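Local coordinates for metallo-carboxypeptidase (Pseudomonas aeruginosa, PDB 4A39), which probably acts as a zinc-dependent M14 metallocarboxypeptidase of the cytosolic type, removing residues from the C-termini of peptides or proteins, at residues E187-G192 and L270-D275; I176-Q179 and E183-A186; H65-V70 and V118-F123; Y84-S89 and L107-E112. All blocks are in the same frame, centred on the assembly; numbering follows the deposited sequence.

Two pairs of contacts sit in two different parts of the chain. Contacts 3 and 4 come first in sequence, in the N-terminal domain, with contact 4 falling between the two segments of contact 3; their centres are about 5 Å apart and all four segments belong to one mixed sheet that curls round an aromatic core. Contacts 2 and 1 follow in the zinc carboxypeptidase domain, also about 5 Å apart, sharing helix 185-196 and drawing on the neighbouring strands 171-177 (contact 2) and 268-275 (contact 1); both touch the zinc ion and the bound inhibitor. More than 20 Å separates the centres of the two pairs, yet Phe-123 of contact 3 packs on Trp-188 and Met-185, so the two parts of the chain touch there.

Contact 1: E187-G192 and L270-D275; sequences EWFMEG and LDIHGD. With ZN (zinc ion), chain C; GEM ((2-guanidinoethylmercapto)succinic acid), chain D.
His-273 NE2 donates a short hydrogen bond of 2.6 Å to Asp-271 OD2, and on the other face of the same strand Ile-272 packs against helix residue Phe-189. The acceptor lies in the imidazole plane, but the N-H arrives from above the carboxylate, 64° out of its plane. The other ring nitrogen, His-273 ND1, binds the zinc ion at 2.2 Å. GEM O13 is also bound to the zinc, at 2.2 Å; His-180 and both oxygens of Glu-183 are the remaining ligands. The inhibitor also uses the imidazole face: its thioether S7 sits 3.6 Å above the plane of the His-273 ring, over the centre.

Behind the strand the contact is purely apolar. Phe-189 has CG anti to the backbone N (chi1 173°), which presents the ring to the sheet, and Ile-272 crosses it at about a right angle. Ile-272 CD1 makes a CH-pi contact, offset toward the rim and 3.6 Å from Phe-189 CE1, while Ile-272 CG2 lies near the root of the ring, 3.9 Å from Phe-189 CG. Met-190 SD lies farther off, 4.4 Å from Ile-272 CG1. Met-349 of strand 343-350 and Val-376 of helix 366-383 pack around the phenyl ring. Helix 185-196 thus lies over the central mixed sheet, as in M14 peptidases.

With NE2 donating its N-H to Asp-271, ND1 can offer its lone pair to the zinc, and the two bonds together fix the rotation of the imidazole. Asp-271, its OD1 held by Gln-179 NE2, is a second-shell residue positioning a first-shell ligand.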
# COMPACT_ATOMS: atom_id res chain seq x y z
N GLU A 187 -1.76 -1.41 3.31
CA GLU A 187 -2.38 -1.65 4.61
C GLU A 187 -1.85 -2.94 5.24
O GLU A 187 -1.85 -3.07 6.47
CB GLU A 187 -3.92 -1.65 4.52
CG GLU A 187 -4.58 -1.88 5.88
CD GLU A 187 -5.93 -1.21 6.06
OE1 GLU A 187 -6.66 -1.03 5.06
OE2 GLU A 187 -6.27 -0.86 7.21
N TRP A 188 -1.39 -3.89 4.43
CA TRP A 188 -0.82 -5.11 5.00
C TRP A 188 0.40 -4.69 5.82
O TRP A 188 0.64 -5.20 6.92
CB TRP A 188 -0.39 -6.10 3.90
CG TRP A 188 -1.53 -6.93 3.37
CD1 TRP A 188 -2.14 -6.81 2.15
CD2 TRP A 188 -2.19 -8.00 4.05
NE1 TRP A 188 -3.14 -7.75 2.03
CE2 TRP A 188 -3.20 -8.49 3.19
CE3 TRP A 188 -2.04 -8.59 5.32
CZ2 TRP A 188 -4.05 -9.55 3.54
CZ3 TRP A 188 -2.89 -9.65 5.67
CH2 TRP A 188 -3.88 -10.11 4.77
N PHE A 189 1.17 -3.75 5.28
CA PHE A 189 2.36 -3.21 5.95
C PHE A 189 1.93 -2.65 7.31
O PHE A 189 2.59 -2.87 8.33
CB PHE A 189 2.98 -2.11 5.07
CG PHE A 189 4.11 -1.34 5.71
CD1 PHE A 189 3.85 -0.34 6.65
CD2 PHE A 189 5.43 -1.56 5.33
CE1 PHE A 189 4.88 0.43 7.19
CE2 PHE A 189 6.47 -0.80 5.87
CZ PHE A 189 6.20 0.20 6.80
N MET A 190 0.82 -1.93 7.33
CA MET A 190 0.31 -1.34 8.57
C MET A 190 -0.11 -2.40 9.57
O MET A 190 0.08 -2.23 10.78
CB MET A 190 -0.86 -0.41 8.27
CG MET A 190 -0.52 0.74 7.32
SD MET A 190 0.77 1.85 7.95
CE MET A 190 -0.16 2.81 9.14
N GLU A 191 -0.69 -3.50 9.09
CA GLU A 191 -1.11 -4.58 9.99
C GLU A 191 0.11 -5.17 10.71
O GLU A 191 0.04 -5.48 11.90
CB GLU A 191 -1.85 -5.69 9.22
CG GLU A 191 -2.24 -6.88 10.10
CD GLU A 191 -3.07 -7.91 9.37
OE1 GLU A 191 -4.13 -7.55 8.83
OE2 GLU A 191 -2.66 -9.09 9.35
N GLY A 192 1.21 -5.33 10.00
CA GLY A 192 2.41 -5.87 10.61
C GLY A 192 2.96 -4.93 11.66
O GLY A 192 3.39 -5.36 12.74
N LEU A 270 6.27 8.64 6.76
CA LEU A 270 6.40 7.54 5.81
C LEU A 270 5.05 7.36 5.12
O LEU A 270 4.03 7.19 5.79
CB LEU A 270 6.79 6.25 6.53
CG LEU A 270 8.13 6.26 7.29
CD1 LEU A 270 8.36 4.90 7.94
CD2 LEU A 270 9.26 6.59 6.33
N ASP A 271 5.05 7.43 3.79
CA ASP A 271 3.85 7.28 2.98
C ASP A 271 3.99 5.92 2.29
O ASP A 271 4.85 5.74 1.43
CB ASP A 271 3.81 8.44 1.97
CG ASP A 271 2.53 8.49 1.16
OD1 ASP A 271 1.51 7.91 1.59
OD2 ASP A 271 2.55 9.14 0.10
N ILE A 272 3.16 4.96 2.69
CA ILE A 272 3.24 3.60 2.17
C ILE A 272 2.48 3.36 0.86
O ILE A 272 1.26 3.54 0.81
CB ILE A 272 2.77 2.57 3.23
CG1 ILE A 272 3.34 2.94 4.61
CG2 ILE A 272 3.25 1.17 2.84
CD1 ILE A 272 4.86 3.05 4.67
N HIS A 273 3.22 2.92 -0.16
CA HIS A 273 2.69 2.67 -1.51
C HIS A 273 3.16 1.34 -2.09
O HIS A 273 3.89 0.58 -1.46
CB HIS A 273 3.17 3.76 -2.48
CG HIS A 273 2.61 5.12 -2.22
ND1 HIS A 273 1.67 5.70 -3.05
CD2 HIS A 273 2.88 6.05 -1.27
CE1 HIS A 273 1.39 6.92 -2.62
NE2 HIS A 273 2.11 7.15 -1.54
N GLY A 274 2.73 1.08 -3.32
CA GLY A 274 3.12 -0.12 -4.04
C GLY A 274 3.42 0.27 -5.47
O GLY A 274 2.73 1.12 -6.04
N ASP A 275 4.45 -0.33 -6.07
CA ASP A 275 4.81 -0.03 -7.45
C ASP A 275 4.58 -1.24 -8.33
O ASP A 275 5.07 -2.33 -8.04
CB ASP A 275 6.27 0.41 -7.56
CG ASP A 275 6.62 0.90 -8.95
OD1 ASP A 275 6.26 2.04 -9.30
OD2 ASP A 275 7.24 0.12 -9.71
ZN ZN C . 0.82 4.85 -4.84
C8 GEM D . 4.18 7.72 -6.41
S7 GEM D . 4.36 7.82 -4.59
C6 GEM D . 5.96 8.68 -4.46
C5 GEM D . 6.92 8.42 -5.62
N3 GEM D . 6.45 9.09 -6.84
C1 GEM D . 7.17 10.08 -7.36
N4 GEM D . 8.31 10.46 -6.77
N2 GEM D . 6.77 10.71 -8.46
C9 GEM D . 2.90 8.42 -6.88
O14 GEM D . 2.22 9.03 -6.03
O15 GEM D . 2.62 8.32 -8.10
C10 GEM D . 4.21 6.27 -6.89
C11 GEM D . 3.06 5.45 -6.31
O12 GEM D . 3.35 4.37 -5.73
O13 GEM D . 1.91 5.91 -6.46

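Contact 2: I176-Q179 and E183-A186; sequences IAQQ and EHMA. With ZN (zinc ion), chain C; GEM ((2-guanidinoethylmercapto)succinic acid), chain D.
Gln-178 takes a left-handed backbone conformation (phi 53°) and an unusual chi1 of -134°, then runs extended beyond CG; together these torsions lay its amide over His-184. Gln-178 NE2 stands 3.6 Å above the plane of the His-184 ring, over the ring centre, with the amide turned 54° against the ring. Both amide atoms are held from nearby: Gln-178 NE2 bonds to Pro-181 O, and OE1 receives Glu-187 N in helix 185-196. His-184 ND1 is paired in turn with Tyr-126 N.

On the way, Gln-178 CG passes 3.3 Å from Glu-183 O, the carbonyl that also accepts Ala-186 N. Here the chain leaves strand 171-177 and enters helix 185-196, and the bend between them carries the HxxE zinc motif of the M14 family, His-180 and Glu-183. Glu-183 grips the zinc ion with both oxygens, OE1 at 2.2 Å and OE2 at 2.4 Å, and Gly-274 N hydrogen-bonds to OE1 as well, so that oxygen has two partners.

Small residues let helix and strand come close. Ala-186 CB rests 3.4 Å from Gln-178 N and 4.0 Å from Ala-177 CB, and Ile-272 of the adjacent strand packs against both alanines.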
# COMPACT_ATOMS: atom_id res chain seq x y z
N ILE A 176 1.31 6.83 7.09
CA ILE A 176 -0.01 6.72 6.47
C ILE A 176 0.08 5.73 5.31
O ILE A 176 1.14 5.58 4.69
CB ILE A 176 -0.54 8.09 5.98
CG1 ILE A 176 0.26 8.59 4.78
CG2 ILE A 176 -0.48 9.11 7.12
CD1 ILE A 176 -0.28 9.87 4.18
N ALA A 177 -1.04 5.08 5.01
CA ALA A 177 -1.02 4.06 3.96
C ALA A 177 -2.19 4.04 2.98
O ALA A 177 -3.29 4.50 3.28
CB ALA A 177 -0.89 2.69 4.60
N GLN A 178 -1.90 3.47 1.82
CA GLN A 178 -2.85 3.26 0.74
C GLN A 178 -3.66 4.45 0.22
O GLN A 178 -4.88 4.36 0.09
CB GLN A 178 -3.80 2.10 1.12
CG GLN A 178 -4.02 1.09 -0.01
CD GLN A 178 -4.69 -0.20 0.46
OE1 GLN A 178 -4.28 -0.79 1.45
NE2 GLN A 178 -5.73 -0.63 -0.26
N GLN A 179 -2.98 5.56 -0.06
CA GLN A 179 -3.67 6.71 -0.64
C GLN A 179 -4.23 6.26 -1.99
O GLN A 179 -5.26 6.75 -2.44
CB GLN A 179 -2.71 7.87 -0.87
CG GLN A 179 -2.33 8.64 0.37
CD GLN A 179 -1.61 9.92 -0.01
OE1 GLN A 179 -2.24 10.90 -0.42
NE2 GLN A 179 -0.29 9.90 0.10
N GLU A 183 -3.22 -0.30 -4.13
CA GLU A 183 -1.95 -0.72 -3.54
C GLU A 183 -2.15 -1.37 -2.18
O GLU A 183 -1.66 -0.89 -1.16
CB GLU A 183 -1.01 0.50 -3.48
CG GLU A 183 -0.57 0.94 -4.87
CD GLU A 183 -0.05 2.37 -4.93
OE1 GLU A 183 0.47 2.87 -3.91
OE2 GLU A 183 -0.15 2.99 -6.02
N HIS A 184 -2.86 -2.50 -2.20
CA HIS A 184 -3.21 -3.25 -1.00
C HIS A 184 -2.07 -3.69 -0.11
O HIS A 184 -2.27 -3.95 1.08
CB HIS A 184 -4.08 -4.44 -1.41
CG HIS A 184 -5.46 -4.05 -1.82
ND1 HIS A 184 -6.56 -4.18 -1.00
CD2 HIS A 184 -5.92 -3.45 -2.95
CE1 HIS A 184 -7.63 -3.68 -1.60
NE2 HIS A 184 -7.26 -3.24 -2.79
N MET A 185 -0.86 -3.79 -0.66
CA MET A 185 0.29 -4.16 0.15
C MET A 185 0.49 -3.12 1.24
O MET A 185 1.03 -3.41 2.31
CB MET A 185 1.55 -4.25 -0.72
CG MET A 185 1.83 -3.00 -1.56
SD MET A 185 0.92 -2.94 -3.12
CE MET A 185 1.91 -4.10 -4.11
N ALA A 186 0.03 -1.90 0.99
CA ALA A 186 0.19 -0.80 1.94
C ALA A 186 -0.48 -1.04 3.30
O ALA A 186 0.16 -0.89 4.34
CB ALA A 186 -0.31 0.50 1.33
ZN ZN C . 0.82 4.85 -4.84
C8 GEM D . 4.18 7.72 -6.41
S7 GEM D . 4.36 7.82 -4.59
C6 GEM D . 5.96 8.68 -4.46
C5 GEM D . 6.92 8.42 -5.62
N3 GEM D . 6.45 9.09 -6.84
C1 GEM D . 7.17 10.08 -7.36
N4 GEM D . 8.31 10.46 -6.77
N2 GEM D . 6.77 10.71 -8.46
C9 GEM D . 2.90 8.42 -6.88
O14 GEM D . 2.22 9.03 -6.03
O15 GEM D . 2.62 8.32 -8.10
C10 GEM D . 4.21 6.27 -6.89
C11 GEM D . 3.06 5.45 -6.31
O12 GEM D . 3.35 4.37 -5.73
O13 GEM D . 1.91 5.91 -6.46

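Contact 3: H65-V70 and V118-F123; sequences HCFTLV and VRFAYF
Strands 65-69 and 118-121 run in roughly the same direction but are not paired: the CA atoms of Phe-67 and Phe-120 are 10.3 Å apart, and no hydrogen bond joins the segments, so the space between is bridged by side chains. Both phenylalanines point toward the opposite strand, each with CG beside the backbone N and anti to the carbonyl carbon (chi1 -60° for Phe-67). Their side chains cross at about a right angle, and the rings form an edge-to-face pair in which the edge of Phe-120 is turned to the face of Phe-67. The centroids are 4.8 Å apart and the planes stand at 55°, so the T shape is clearly tilted. Contact is made by the far ends of the rings: Phe-120 CE2 lies 3.7 Å from Phe-67 CZ, and Phe-120 CZ is at the same 3.7 Å from Phe-67 CE1. No polar group takes part, and both residues are buried.

The pair belongs to an aromatic core in the N-terminal domain. Phe-109 and Phe-54 pack against both rings, the first from strand 106-111 and the second from strand 53-57. Strand 65-69 runs between 106-111 and 36-39, while 118-121 runs between 53-57 and 87-89; four steps apart in the sheet order, the two can face each other only because the sheet curves strongly. Past the strand, Phe-123 leads on to Met-185 and Trp-188 of helix 185-196.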
# COMPACT_ATOMS: atom_id res chain seq x y z
N HIS A 65 -8.02 -23.99 -17.17
CA HIS A 65 -8.74 -22.74 -17.41
C HIS A 65 -7.74 -21.69 -17.83
O HIS A 65 -6.71 -21.50 -17.17
CB HIS A 65 -9.50 -22.29 -16.16
CG HIS A 65 -10.62 -23.20 -15.78
ND1 HIS A 65 -11.94 -22.80 -15.78
CD2 HIS A 65 -10.62 -24.51 -15.43
CE1 HIS A 65 -12.71 -23.83 -15.46
NE2 HIS A 65 -11.93 -24.88 -15.24
N CYS A 66 -8.03 -21.01 -18.94
CA CYS A 66 -7.15 -19.99 -19.47
C CYS A 66 -7.86 -18.65 -19.49
O CYS A 66 -8.86 -18.48 -20.18
CB CYS A 66 -6.71 -20.38 -20.88
SG CYS A 66 -5.99 -22.03 -20.89
N PHE A 67 -7.32 -17.71 -18.72
CA PHE A 67 -7.90 -16.37 -18.60
C PHE A 67 -7.13 -15.31 -19.37
O PHE A 67 -5.91 -15.41 -19.53
CB PHE A 67 -7.92 -15.96 -17.12
CG PHE A 67 -8.73 -16.87 -16.24
CD1 PHE A 67 -8.17 -18.05 -15.74
CD2 PHE A 67 -10.04 -16.55 -15.90
CE1 PHE A 67 -8.90 -18.89 -14.91
CE2 PHE A 67 -10.79 -17.39 -15.07
CZ PHE A 67 -10.22 -18.56 -14.58
N THR A 68 -7.85 -14.29 -19.83
CA THR A 68 -7.25 -13.17 -20.54
C THR A 68 -7.91 -11.86 -20.13
O THR A 68 -9.13 -11.74 -20.17
CB THR A 68 -7.40 -13.29 -22.08
OG1 THR A 68 -6.67 -14.43 -22.55
CG2 THR A 68 -6.86 -12.03 -22.76
N LEU A 69 -7.10 -10.90 -19.71
CA LEU A 69 -7.61 -9.57 -19.37
C LEU A 69 -7.32 -8.83 -20.67
O LEU A 69 -6.22 -8.33 -20.90
CB LEU A 69 -6.83 -8.97 -18.20
CG LEU A 69 -6.85 -9.82 -16.92
CD1 LEU A 69 -6.26 -9.03 -15.76
CD2 LEU A 69 -8.29 -10.23 -16.60
N VAL A 70 -8.34 -8.79 -21.54
CA VAL A 70 -8.23 -8.20 -22.87
C VAL A 70 -7.84 -6.74 -22.99
O VAL A 70 -7.29 -6.34 -24.02
CB VAL A 70 -9.54 -8.40 -23.66
CG1 VAL A 70 -9.94 -9.87 -23.65
CG2 VAL A 70 -10.65 -7.52 -23.08
N VAL A 118 -12.45 -20.40 -7.15
CA VAL A 118 -11.18 -19.75 -6.89
C VAL A 118 -11.30 -18.24 -7.12
O VAL A 118 -12.17 -17.79 -7.87
CB VAL A 118 -10.08 -20.32 -7.82
CG1 VAL A 118 -10.30 -19.83 -9.25
CG2 VAL A 118 -8.71 -19.92 -7.31
N ARG A 119 -10.45 -17.47 -6.46
CA ARG A 119 -10.45 -16.02 -6.62
C ARG A 119 -9.11 -15.59 -7.22
O ARG A 119 -8.08 -16.22 -6.96
CB ARG A 119 -10.63 -15.31 -5.27
CG ARG A 119 -11.91 -15.64 -4.51
CD ARG A 119 -11.66 -16.60 -3.35
NE ARG A 119 -12.91 -16.90 -2.65
CZ ARG A 119 -13.50 -16.07 -1.80
NH1 ARG A 119 -12.96 -14.89 -1.53
NH2 ARG A 119 -14.66 -16.41 -1.25
N PHE A 120 -9.12 -14.54 -8.03
CA PHE A 120 -7.90 -13.98 -8.61
C PHE A 120 -7.86 -12.50 -8.27
O PHE A 120 -8.91 -11.84 -8.21
CB PHE A 120 -7.87 -14.13 -10.14
CG PHE A 120 -7.73 -15.54 -10.62
CD1 PHE A 120 -6.47 -16.09 -10.81
CD2 PHE A 120 -8.85 -16.31 -10.91
CE1 PHE A 120 -6.32 -17.39 -11.28
CE2 PHE A 120 -8.71 -17.61 -11.39
CZ PHE A 120 -7.44 -18.15 -11.57
N ALA A 121 -6.66 -11.98 -8.03
CA ALA A 121 -6.50 -10.57 -7.72
C ALA A 121 -5.13 -10.08 -8.14
O ALA A 121 -4.22 -10.88 -8.37
CB ALA A 121 -6.71 -10.32 -6.22
N TYR A 122 -4.97 -8.77 -8.24
CA TYR A 122 -3.71 -8.17 -8.65
C TYR A 122 -2.69 -8.29 -7.52
O TYR A 122 -1.48 -8.33 -7.75
CB TYR A 122 -3.93 -6.72 -9.07
CG TYR A 122 -2.75 -6.04 -9.73
CD1 TYR A 122 -1.89 -6.74 -10.59
CD2 TYR A 122 -2.52 -4.68 -9.54
CE1 TYR A 122 -0.82 -6.11 -11.22
CE2 TYR A 122 -1.45 -4.03 -10.17
CZ TYR A 122 -0.61 -4.75 -11.01
OH TYR A 122 0.44 -4.11 -11.63
N PHE A 123 -3.20 -8.32 -6.29
CA PHE A 123 -2.38 -8.50 -5.09
C PHE A 123 -3.30 -9.02 -3.99
O PHE A 123 -4.52 -8.84 -4.07
CB PHE A 123 -1.74 -7.18 -4.62
CG PHE A 123 -0.63 -7.37 -3.63
CD1 PHE A 123 0.66 -7.69 -4.06
CD2 PHE A 123 -0.87 -7.28 -2.26
CE1 PHE A 123 1.68 -7.91 -3.14
CE2 PHE A 123 0.15 -7.50 -1.33
CZ PHE A 123 1.42 -7.81 -1.77

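Contact 4: Y84-S89 and L107-E112; sequences YQAVAS and LHFQLE
Ala-86 CB sits over one face of the Phe-109 ring, 3.8 Å above the plane and offset toward the rim, where Phe-109 CD2 is 3.9 Å away. It is a CH-pi contact, with the methyl 19° off the ring normal as seen from the centroid. Phe-109 CG sits between the backbone N and the carbonyl carbon (chi1 49°), which turns the ring face to the methyl group; the CA atoms of Ala-86 and Phe-109 are 6.9 Å apart.

Segments 84-89 and 107-112 make no hydrogen bond to each other, because strand 96-103 runs between them in the sheet. Strands 87-89, 96-103 and 106-111 are an antiparallel meander, in which the first and third lie one on each side of the second, and the residues described here are on the inner surface. Ala-86 is tied to the middle strand through Val-98 and Ser-100, and Phe-109 also touches Ser-100 there.

Toward the start of both segments, Tyr-84 meets Leu-107 at the edge of its ring, close to the ring plane, with Tyr-84 CE2 4.2 Å from Leu-107 CD2. At the phenol end, Tyr-84 OH is hydrogen-bonded to the carbonyl O of Tyr-122, and Leu-107 rests on Leu-69 and Trp-81.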
# COMPACT_ATOMS: atom_id res chain seq x y z
N TYR A 84 4.91 -10.00 -14.65
CA TYR A 84 3.94 -10.07 -13.57
C TYR A 84 3.14 -11.37 -13.61
O TYR A 84 2.65 -11.78 -14.66
CB TYR A 84 2.96 -8.89 -13.63
CG TYR A 84 1.81 -9.05 -12.67
CD1 TYR A 84 1.96 -8.80 -11.31
CD2 TYR A 84 0.58 -9.56 -13.11
CE1 TYR A 84 0.93 -9.06 -10.40
CE2 TYR A 84 -0.45 -9.82 -12.21
CZ TYR A 84 -0.27 -9.58 -10.86
OH TYR A 84 -1.28 -9.88 -9.99
N GLN A 85 3.00 -12.00 -12.44
CA GLN A 85 2.24 -13.24 -12.31
C GLN A 85 1.03 -12.95 -11.43
O GLN A 85 1.18 -12.46 -10.31
CB GLN A 85 3.10 -14.33 -11.66
CG GLN A 85 4.42 -14.62 -12.37
CD GLN A 85 4.23 -15.05 -13.81
OE1 GLN A 85 4.45 -14.26 -14.74
NE2 GLN A 85 3.83 -16.29 -14.01
N ALA A 86 -0.17 -13.27 -11.93
CA ALA A 86 -1.41 -13.05 -11.18
C ALA A 86 -1.46 -13.89 -9.91
O ALA A 86 -0.83 -14.95 -9.83
CB ALA A 86 -2.61 -13.38 -12.06
N VAL A 87 -2.21 -13.42 -8.92
CA VAL A 87 -2.34 -14.12 -7.65
C VAL A 87 -3.73 -14.76 -7.58
O VAL A 87 -4.71 -14.21 -8.09
CB VAL A 87 -2.16 -13.16 -6.46
CG1 VAL A 87 -1.78 -13.93 -5.22
CG2 VAL A 87 -1.11 -12.11 -6.79
N ALA A 88 -3.81 -15.92 -6.94
CA ALA A 88 -5.07 -16.64 -6.81
C ALA A 88 -5.21 -17.27 -5.43
O ALA A 88 -4.23 -17.38 -4.69
CB ALA A 88 -5.16 -17.72 -7.88
N SER A 89 -6.42 -17.67 -5.09
CA SER A 89 -6.68 -18.31 -3.80
C SER A 89 -7.99 -19.08 -3.82
O SER A 89 -8.99 -18.61 -4.36
CB SER A 89 -6.74 -17.26 -2.69
OG SER A 89 -7.08 -17.88 -1.46
N LEU A 107 -3.17 -9.57 -20.72
CA LEU A 107 -2.54 -10.39 -19.69
C LEU A 107 -3.23 -11.74 -19.70
O LEU A 107 -4.46 -11.81 -19.70
CB LEU A 107 -2.70 -9.77 -18.30
CG LEU A 107 -2.08 -10.58 -17.15
CD1 LEU A 107 -0.56 -10.45 -17.20
CD2 LEU A 107 -2.60 -10.10 -15.81
N HIS A 108 -2.44 -12.81 -19.72
CA HIS A 108 -2.98 -14.16 -19.72
C HIS A 108 -2.45 -14.94 -18.52
O HIS A 108 -1.30 -14.76 -18.12
CB HIS A 108 -2.56 -14.92 -20.98
CG HIS A 108 -2.82 -14.18 -22.26
ND1 HIS A 108 -1.86 -13.42 -22.89
CD2 HIS A 108 -3.94 -14.07 -23.01
CE1 HIS A 108 -2.38 -12.87 -23.98
NE2 HIS A 108 -3.64 -13.25 -24.07
N PHE A 109 -3.29 -15.79 -17.94
CA PHE A 109 -2.86 -16.64 -16.85
C PHE A 109 -3.68 -17.93 -16.87
O PHE A 109 -4.84 -17.93 -17.28
CB PHE A 109 -2.91 -15.92 -15.48
CG PHE A 109 -4.20 -15.19 -15.19
CD1 PHE A 109 -5.24 -15.83 -14.52
CD2 PHE A 109 -4.33 -13.84 -15.50
CE1 PHE A 109 -6.39 -15.13 -14.16
CE2 PHE A 109 -5.48 -13.13 -15.14
CZ PHE A 109 -6.51 -13.77 -14.47
N GLN A 110 -3.05 -19.03 -16.46
CA GLN A 110 -3.71 -20.33 -16.47
C GLN A 110 -3.69 -21.06 -15.14
O GLN A 110 -2.76 -20.91 -14.33
CB GLN A 110 -3.07 -21.24 -17.53
CG GLN A 110 -2.94 -20.65 -18.94
CD GLN A 110 -1.77 -19.68 -19.08
OE1 GLN A 110 -0.66 -19.98 -18.65
NE2 GLN A 110 -2.02 -18.54 -19.71
N LEU A 111 -4.72 -21.88 -14.93
CA LEU A 111 -4.83 -22.67 -13.71
C LEU A 111 -5.75 -23.87 -13.92
O LEU A 111 -6.79 -23.75 -14.56
CB LEU A 111 -5.40 -21.83 -12.57
CG LEU A 111 -5.70 -22.59 -11.26
CD1 LEU A 111 -4.39 -23.01 -10.60
CD2 LEU A 111 -6.50 -21.70 -10.32
N GLU A 112 -5.34 -25.02 -13.41
CA GLU A 112 -6.18 -26.21 -13.45
C GLU A 112 -6.58 -26.27 -11.98
O GLU A 112 -5.86 -26.84 -11.15
CB GLU A 112 -5.39 -27.46 -13.84
CG GLU A 112 -6.28 -28.68 -13.98
CD GLU A 112 -5.50 -29.95 -14.27
OE1 GLU A 112 -4.63 -29.92 -15.16
OE2 GLU A 112 -5.77 -30.98 -13.62